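Local atomic coordinates of post-proline cleaving enzyme (Rickettsia typhi, PDB entry 4HVT), a protein that probably acts as a serine-type oligopeptidase of the prolyl oligopeptidase family, cutting peptides after proline. Residues V370-V374 against N396-G400; E415-P421 against P494-R498. All coordinates share one frame; numbering follows the deposited sequence. Where two conformers were deposited one is given.

How the interactions relate
Interactions 1 and 2 sit side by side, their centres 11 Å apart, where the propeller meets the hydrolase part of the chain. Residues 370-374 and 396-400 join two successive blades; residues 415-421 extend the second of these and receive residues 494-498 from the hydrolase part. The two are tied directly: Ile398 N and Glu415 O, 2.8 Å apart, probably form a hydrogen bond that sets strand 398-402 beside strand 410-415. Pro494 then leans back on interaction 1, with its O 3.6 Å from Ile398 CG1 and its CD 4.0 Å from Val370 CG1. Neither contact includes the Ser-His-Asp triad expected in this family.

Interaction 1. Residues V370-V374 against N396-G400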
ATOM      1  N   VAL A 370       2.291   5.706 -17.939  1.00 12.24           N
ATOM      2  CA  VAL A 370       1.839   4.571 -17.094  1.00 11.56           C
ATOM      3  C   VAL A 370       2.219   3.230 -17.691  1.00 11.35           C
ATOM      4  O   VAL A 370       1.561   2.241 -17.444  1.00 11.51           O
ATOM      5  CB  VAL A 370       0.316   4.638 -16.774  1.00 11.72           C
ATOM      6  CG1 VAL A 370       0.043   3.969 -15.445  1.00 11.72           C
ATOM      7  CG2 VAL A 370      -0.174   6.064 -16.726  1.00 12.27           C
ATOM      8  N   VAL A 371       3.326   3.216 -18.438  1.00 10.91           N
ATOM      9  CA  VAL A 371       3.973   1.997 -18.914  1.00 10.76           C
ATOM     10  C   VAL A 371       5.399   1.928 -18.289  1.00 10.33           C
ATOM     11  O   VAL A 371       6.181   2.882 -18.377  1.00 10.16           O
ATOM     12  CB  VAL A 371       4.136   1.983 -20.440  1.00 11.09           C
ATOM     13  CG1 VAL A 371       4.758   0.662 -20.855  1.00 11.14           C
ATOM     14  CG2 VAL A 371       2.790   2.180 -21.114  1.00 11.59           C
ATOM     15  N   ALA A 372       5.715   0.818 -17.657  1.00 10.27           N
ATOM     16  CA  ALA A 372       7.010   0.692 -16.977  1.00  9.94           C
ATOM     17  C   ALA A 372       8.208   0.736 -17.945  1.00 10.24           C
ATOM     18  O   ALA A 372       8.166   0.154 -19.051  1.00 10.50           O
ATOM     19  CB  ALA A 372       7.093  -0.580 -16.141  1.00  9.72           C
ATOM     20  N   LYS A 373       9.227   1.443 -17.491  1.00 10.00           N
ATOM     21  CA  LYS A 373      10.513   1.570 -18.200  1.00 10.37           C
ATOM     22  C   LYS A 373      11.601   1.430 -17.165  1.00  9.98           C
ATOM     23  O   LYS A 373      11.496   1.996 -16.067  1.00  9.54           O
ATOM     24  CB  LYS A 373      10.615   2.936 -18.862  1.00 10.84           C
ATOM     25  CG  LYS A 373       9.476   3.240 -19.844  1.00 11.51           C
ATOM     26  CD  LYS A 373       9.475   2.327 -21.089  1.00 12.38           C
ATOM     27  CE  LYS A 373       8.180   2.462 -21.883  1.00 13.21           C
ATOM     28  NZ  LYS A 373       8.113   1.650 -23.133  1.00 14.22           N
ATOM     29  N   VAL A 374      12.674   0.742 -17.535  1.00  9.91           N
ATOM     30  CA  VAL A 374      13.773   0.482 -16.626  1.00  9.40           C
ATOM     31  C   VAL A 374      15.136   0.662 -17.315  1.00  9.56           C
ATOM     32  O   VAL A 374      15.340   0.254 -18.447  1.00  9.64           O
ATOM     33  CB  VAL A 374      13.676  -0.979 -16.096  1.00  9.41           C
ATOM     34  CG1 VAL A 374      14.782  -1.314 -15.103  1.00  9.39           C
ATOM     35  CG2 VAL A 374      12.347  -1.223 -15.429  1.00  9.14           C
ATOM     36  N   ASN A 396       2.403  -2.796 -22.473  1.00 17.13           N
ATOM     37  CA  ASN A 396       1.842  -2.235 -21.231  1.00 15.70           C
ATOM     38  C   ASN A 396       2.487  -2.840 -19.957  1.00 14.01           C
ATOM     39  O   ASN A 396       1.856  -3.075 -18.930  1.00 12.60           O
ATOM     40  CB  ASN A 396       0.325  -2.385 -21.226  1.00 16.10           C
ATOM     41  CG  ASN A 396      -0.371  -1.268 -22.003  1.00 17.03           C
ATOM     42  OD1 ASN A 396      -0.882  -1.497 -23.074  1.00 18.78           O
ATOM     43  ND2 ASN A 396      -0.340  -0.045 -21.474  1.00 17.55           N
ATOM     44  N   ALA A 397       3.789  -2.981 -20.021  1.00 13.13           N
ATOM     45  CA  ALA A 397       4.564  -3.636 -18.972  1.00 12.29           C
ATOM     46  C   ALA A 397       4.443  -2.941 -17.609  1.00 11.70           C
ATOM     47  O   ALA A 397       4.347  -1.716 -17.525  1.00 11.15           O
ATOM     48  CB  ALA A 397       6.022  -3.684 -19.367  1.00 12.57           C
ATOM     49  N   ILE A 398       4.364  -3.769 -16.565  1.00 11.05           N
ATOM     50  CA  ILE A 398       4.453  -3.358 -15.190  1.00 10.67           C
ATOM     51  C   ILE A 398       5.571  -4.188 -14.576  1.00 10.38           C
ATOM     52  O   ILE A 398       5.563  -5.419 -14.705  1.00 10.93           O
ATOM     53  CB  ILE A 398       3.112  -3.683 -14.471  1.00 10.74           C
ATOM     54  CG1 ILE A 398       1.962  -3.002 -15.194  1.00 11.17           C
ATOM     55  CG2 ILE A 398       3.187  -3.386 -12.984  1.00 10.50           C
ATOM     56  CD1 ILE A 398       1.978  -1.499 -15.146  1.00 11.22           C
ATOM     57  N   PHE A 399       6.499  -3.495 -13.921  1.00  9.75           N
ATOM     58  CA  PHE A 399       7.782  -3.979 -13.423  1.00  9.55           C
ATOM     59  C   PHE A 399       7.874  -3.944 -11.917  1.00  9.50           C
ATOM     60  O   PHE A 399       7.484  -2.974 -11.275  1.00  9.26           O
ATOM     61  CB  PHE A 399       8.896  -3.133 -14.022  1.00  9.32           C
ATOM     62  CG  PHE A 399      10.294  -3.535 -13.626  1.00  9.08           C
ATOM     63  CD1 PHE A 399      11.002  -4.459 -14.366  1.00  9.30           C
ATOM     64  CD2 PHE A 399      10.928  -2.901 -12.555  1.00  8.72           C
ATOM     65  CE1 PHE A 399      12.326  -4.805 -14.013  1.00  9.25           C
ATOM     66  CE2 PHE A 399      12.230  -3.202 -12.215  1.00  8.78           C
ATOM     67  CZ  PHE A 399      12.937  -4.169 -12.930  1.00  8.97           C
ATOM     68  N   GLY A 400       8.438  -5.010 -11.348  1.00  9.63           N
ATOM     69  CA  GLY A 400       8.760  -5.040  -9.953  1.00  9.52           C
ATOM     70  C   GLY A 400      10.003  -5.837  -9.717  1.00  9.73           C
ATOM     71  O   GLY A 400      10.448  -6.623 -10.603  1.00  9.95           O
TER
HETATM   72  O   HOH W   1       0.922  -0.130 -18.755  1.00 15.19           O
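Val370 and Asn396 meet through a water that three bonds hold between the N-terminal ends of the two segments: it donates to Val370 O at 2.8 Å, accepts from Asn396 ND2 and gives a weak bond to Asn396 O. The same ND2 reaches Gln451 OE1, so two acceptors hold the amide. Next along, Ala372 N donates a hydrogen bond of 2.9 Å to Ala397 O, the one direct backbone bond between the two segments. It is fairly straight at the hydrogen (162°), although the donor is tilted well out of the carbonyl plane. The methyl group of Ala372 also lies against this oxygen, with CB 3.3 Å from Ala397 O, and touches Phe399 CB at 3.8 Å.

Strand 371-374 belongs to one antiparallel blade of the beta-propeller, a sheet of five strands, and strand 398-400 opens the next, a separate sheet of four. The short segments run at 47° to each other, with a closest axis approach of 6.1 Å.

Toward the C-terminal end apolar groups take over. Val374 CG2 sits over the centre of one face of the Phe399 ring, a CH-pi contact of 3.5 Å to the centroid and 8° off the normal. With Phe399 CG anti to its own backbone N, the ring is carried under Val374. Val374 CG1 approaches the far rim of the ring, at Phe399 CZ. Leu392 and Ile412 also touch Phe399. At the other end Val371 reaches across to the chain before strand 398-400, with CG1 3.9 Å from Ala397 N and CG2 beside Asn396 ND2.

Interaction 2. Residues E415-P421 against P494-R498; sequences ENSIVPP and PYFSR. With EDO (1,2-ethanediol), chain G.
Phe496 of the hydrolase part is the centre of this contact, and the propeller loop 415-421 folds round it, the loop itself being shaped by an Asx turn in which Asn416 OD1 accepts from Ile418 N. The side-chain ND2 of Asn416 bonds to Gln395 O. The loop links strands 410-415 and 422-426 of a propeller blade.

The packing is tight round the Phe496 ring. CG stands anti to the backbone N (chi1 -175°), which sends the ring among the loop's prolines and carbonyls. Pro420 CA lies over the middle of one face, 3.7 Å from the centroid and 11° off the normal, while Pro420 CG meets Phe496 CZ. Pro421 CD comes up to Phe496 CD1 at 4.0 Å. Asn416 O and Ile418 C approach the ring edge near its plane, and Phe442 meets the ring edge-to-face. The root of the side chain is pinned as well: Phe496 N donates to Glu415 OE1 at 2.8 Å, through the lone pair pointing away from OE2.

The other side is wetter. One water links Glu415 OE1 to Phe496 O, and Glu415 OE1 thus accepts from both Phe496 N and the water; a second water connects Ser417 N with Pro494 O. Glu415 OE2 instead receives the hydroxyl O2 of an ethanediol, probably left from the crystallisation liquor. Tyr495 is exposed; its CB lies 3.4 Å from Glu415 OE1. Beyond it Ser497 caps helix 498-505, OG accepting from Lys500 N. A third water donates to both Ser417 O and Tyr495 O and accepts from Ser497 N at 2.9 Å.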
ATOM      1  N   GLU A 415       4.845  -8.095 -15.935  1.00 11.20           N
ATOM      2  CA  GLU A 415       3.457  -8.502 -16.154  1.00 11.61           C
ATOM      3  C   GLU A 415       2.725  -7.395 -16.899  1.00 11.74           C
ATOM      4  O   GLU A 415       3.268  -6.288 -17.128  1.00 11.25           O
ATOM      5  CB  GLU A 415       2.736  -8.705 -14.818  1.00 11.65           C
ATOM      6  CG  GLU A 415       2.477  -7.407 -14.033  1.00 11.82           C
ATOM      7  CD  GLU A 415       2.200  -7.719 -12.597  1.00 12.27           C
ATOM      8  OE1 GLU A 415       1.024  -7.759 -12.172  1.00 12.77           O
ATOM      9  OE2 GLU A 415       3.181  -7.976 -11.839  1.00 13.05           O
ATOM     10  N   ASN A 416       1.467  -7.697 -17.272  1.00 12.05           N
ATOM     11  CA  ASN A 416       0.546  -6.639 -17.639  1.00 11.97           C
ATOM     12  C   ASN A 416      -0.840  -7.067 -17.206  1.00 12.28           C
ATOM     13  O   ASN A 416      -1.024  -8.075 -16.576  1.00 12.09           O
ATOM     14  CB  ASN A 416       0.678  -6.212 -19.137  1.00 12.53           C
ATOM     15  CG  ASN A 416       0.036  -7.176 -20.123  1.00 12.90           C
ATOM     16  OD1 ASN A 416      -0.878  -7.903 -19.755  1.00 13.16           O
ATOM     17  ND2 ASN A 416       0.497  -7.169 -21.403  1.00 13.59           N
ATOM     18  N   SER A 417      -1.829  -6.232 -17.419  1.00 12.64           N
ATOM     19  CA  SER A 417      -3.121  -6.498 -16.804  1.00 13.46           C
ATOM     20  C   SER A 417      -3.728  -7.840 -17.230  1.00 13.84           C
ATOM     21  O   SER A 417      -4.545  -8.383 -16.491  1.00 14.06           O
ATOM     22  CB  SER A 417      -4.074  -5.354 -17.114  1.00 14.00           C
ATOM     23  OG  SER A 417      -5.321  -5.481 -16.430  1.00 15.94           O
ATOM     24  N   ILE A 418      -3.346  -8.357 -18.403  1.00 14.48           N
ATOM     25  CA  ILE A 418      -3.956  -9.591 -18.925  1.00 14.92           C
ATOM     26  C   ILE A 418      -2.935 -10.735 -19.147  1.00 15.14           C
ATOM     27  O   ILE A 418      -3.322 -11.830 -19.539  1.00 16.35           O
ATOM     28  CB  ILE A 418      -4.792  -9.382 -20.218  1.00 15.47           C
ATOM     29  CG1 ILE A 418      -3.951  -8.816 -21.362  1.00 15.57           C
ATOM     30  CG2 ILE A 418      -6.026  -8.519 -19.945  1.00 15.31           C
ATOM     31  CD1 ILE A 418      -4.637  -8.773 -22.724  1.00 16.35           C
ATOM     32  N   VAL A 419      -1.673 -10.497 -18.853  1.00 14.76           N
ATOM     33  CA  VAL A 419      -0.627 -11.506 -18.999  1.00 15.03           C
ATOM     34  C   VAL A 419      -0.034 -11.790 -17.610  1.00 14.49           C
ATOM     35  O   VAL A 419       0.474 -10.876 -16.990  1.00 14.06           O
ATOM     36  CB  VAL A 419       0.482 -11.058 -19.994  1.00 15.50           C
ATOM     37  CG1 VAL A 419       1.515 -12.167 -20.088  1.00 16.16           C
ATOM     38  CG2 VAL A 419      -0.113 -10.732 -21.373  1.00 16.10           C
ATOM     39  N   PRO A 420      -0.104 -13.049 -17.116  1.00 14.35           N
ATOM     40  CA  PRO A 420       0.364 -13.294 -15.770  1.00 13.94           C
ATOM     41  C   PRO A 420       1.858 -12.948 -15.612  1.00 13.44           C
ATOM     42  O   PRO A 420       2.622 -13.033 -16.579  1.00 14.23           O
ATOM     43  CB  PRO A 420       0.152 -14.803 -15.559  1.00 14.51           C
ATOM     44  CG  PRO A 420      -0.943 -15.153 -16.486  1.00 15.07           C
ATOM     45  CD  PRO A 420      -0.784 -14.238 -17.670  1.00 15.07           C
ATOM     46  N   PRO A 421       2.246 -12.591 -14.386  1.00 13.01           N
ATOM     47  CA  PRO A 421       3.631 -12.229 -14.135  1.00 12.44           C
ATOM     48  C   PRO A 421       4.564 -13.377 -14.400  1.00 12.50           C
ATOM     49  O   PRO A 421       4.234 -14.572 -14.135  1.00 13.38           O
ATOM     50  CB  PRO A 421       3.664 -11.848 -12.657  1.00 11.95           C
ATOM     51  CG  PRO A 421       2.217 -11.508 -12.342  1.00 12.06           C
ATOM     52  CD  PRO A 421       1.404 -12.442 -13.192  1.00 12.61           C
ATOM     53  N   PRO A 494      -1.787  -0.519 -13.617  1.00 13.92           N
ATOM     54  CA  PRO A 494      -2.621  -1.673 -14.077  1.00 14.72           C
ATOM     55  C   PRO A 494      -1.926  -3.085 -13.968  1.00 15.29           C
ATOM     56  O   PRO A 494      -1.540  -3.672 -14.976  1.00 16.26           O
ATOM     57  CB  PRO A 494      -2.933  -1.326 -15.522  1.00 15.47           C
ATOM     58  CG  PRO A 494      -1.832  -0.474 -15.958  1.00 15.24           C
ATOM     59  CD  PRO A 494      -1.454   0.350 -14.737  1.00 14.49           C
ATOM     60  N   TYR A 495      -1.798  -3.587 -12.738  1.00 15.32           N
ATOM     61  CA  TYR A 495      -1.224  -4.918 -12.536  0.60 15.60           C
ATOM     62  C   TYR A 495      -2.183  -6.054 -12.862  1.00 15.27           C
ATOM     63  O   TYR A 495      -3.417  -5.861 -13.035  1.00 15.61           O
ATOM     64  CB  TYR A 495      -0.704  -5.078 -11.111  0.60 16.25           C
ATOM     65  CG  TYR A 495      -1.801  -5.095 -10.094  0.60 17.14           C
ATOM     66  CD1 TYR A 495      -2.277  -3.915  -9.529  0.60 18.42           C
ATOM     67  CD2 TYR A 495      -2.372  -6.286  -9.709  0.60 18.09           C
ATOM     68  CE1 TYR A 495      -3.312  -3.948  -8.610  0.60 18.86           C
ATOM     69  CE2 TYR A 495      -3.398  -6.343  -8.803  0.60 18.77           C
ATOM     70  CZ  TYR A 495      -3.843  -5.169  -8.239  0.60 19.45           C
ATOM     71  OH  TYR A 495      -4.878  -5.212  -7.344  0.60 22.43           O
ATOM     72  N   PHE A 496      -1.622  -7.246 -13.000  1.00 14.35           N
ATOM     73  CA  PHE A 496      -2.395  -8.438 -13.289  1.00 14.60           C
ATOM     74  C   PHE A 496      -3.138  -8.841 -12.038  1.00 14.75           C
ATOM     75  O   PHE A 496      -2.519  -9.071 -10.992  1.00 15.37           O
ATOM     76  CB  PHE A 496      -1.456  -9.613 -13.707  1.00 14.32           C
ATOM     77  CG  PHE A 496      -2.201 -10.849 -14.143  1.00 14.80           C
ATOM     78  CD1 PHE A 496      -2.564 -11.834 -13.221  1.00 14.93           C
ATOM     79  CD2 PHE A 496      -2.585 -10.987 -15.448  1.00 14.93           C
ATOM     80  CE1 PHE A 496      -3.235 -12.967 -13.610  1.00 15.36           C
ATOM     81  CE2 PHE A 496      -3.256 -12.126 -15.861  1.00 15.37           C
ATOM     82  CZ  PHE A 496      -3.603 -13.094 -14.939  1.00 15.40           C
ATOM     83  N   SER A 497      -4.467  -8.865 -12.106  1.00 15.89           N
ATOM     84  CA  SER A 497      -5.292  -9.400 -11.025  1.00 16.63           C
ATOM     85  C   SER A 497      -5.948 -10.693 -11.427  1.00 18.01           C
ATOM     86  O   SER A 497      -6.881 -10.701 -12.237  1.00 18.29           O
ATOM     87  CB  SER A 497      -6.377  -8.400 -10.633  1.00 17.12           C
ATOM     88  OG  SER A 497      -7.242  -8.988  -9.646  1.00 18.20           O
ATOM     89  N   ARG A 498      -5.499 -11.775 -10.815  1.00 18.93           N
ATOM     90  CA  ARG A 498      -6.064 -13.062 -11.081  1.00 21.07           C
ATOM     91  C   ARG A 498      -7.548 -13.099 -10.708  1.00 20.49           C
ATOM     92  O   ARG A 498      -8.369 -13.635 -11.448  1.00 20.36           O
ATOM     93  CB  ARG A 498      -5.279 -14.113 -10.322  1.00 23.02           C
ATOM     94  CG  ARG A 498      -5.542 -15.464 -10.840  1.00 24.91           C
ATOM     95  CD  ARG A 498      -4.573 -16.470 -10.277  1.00 25.31           C
ATOM     96  NE  ARG A 498      -5.198 -17.740 -10.515  1.00 25.68           N
ATOM     97  CZ  ARG A 498      -4.923 -18.855  -9.870  1.00 26.22           C
ATOM     98  NH1 ARG A 498      -3.965 -18.881  -8.966  1.00 26.90           N
ATOM     99  NH2 ARG A 498      -5.590 -19.952 -10.190  1.00 27.68           N
TER
HETATM  100  C1  EDO G 806       4.159  -9.896  -7.837  1.00 34.36           C
HETATM  101  O1  EDO G 806       4.027  -8.831  -6.902  1.00 35.80           O
HETATM  102  C2  EDO G 806       3.433  -9.598  -9.136  1.00 33.36           C
HETATM  103  O2  EDO G 806       3.323  -8.195  -9.318  1.00 33.18           O
HETATM  104  O   HOH W   2       0.092  -9.316  -9.990  1.00 21.90           O
HETATM  105  O   HOH W   3      -0.802  -3.493 -17.820  1.00 13.04           O
HETATM  106  O   HOH W   4      -5.790  -7.253 -14.160  1.00 17.95           O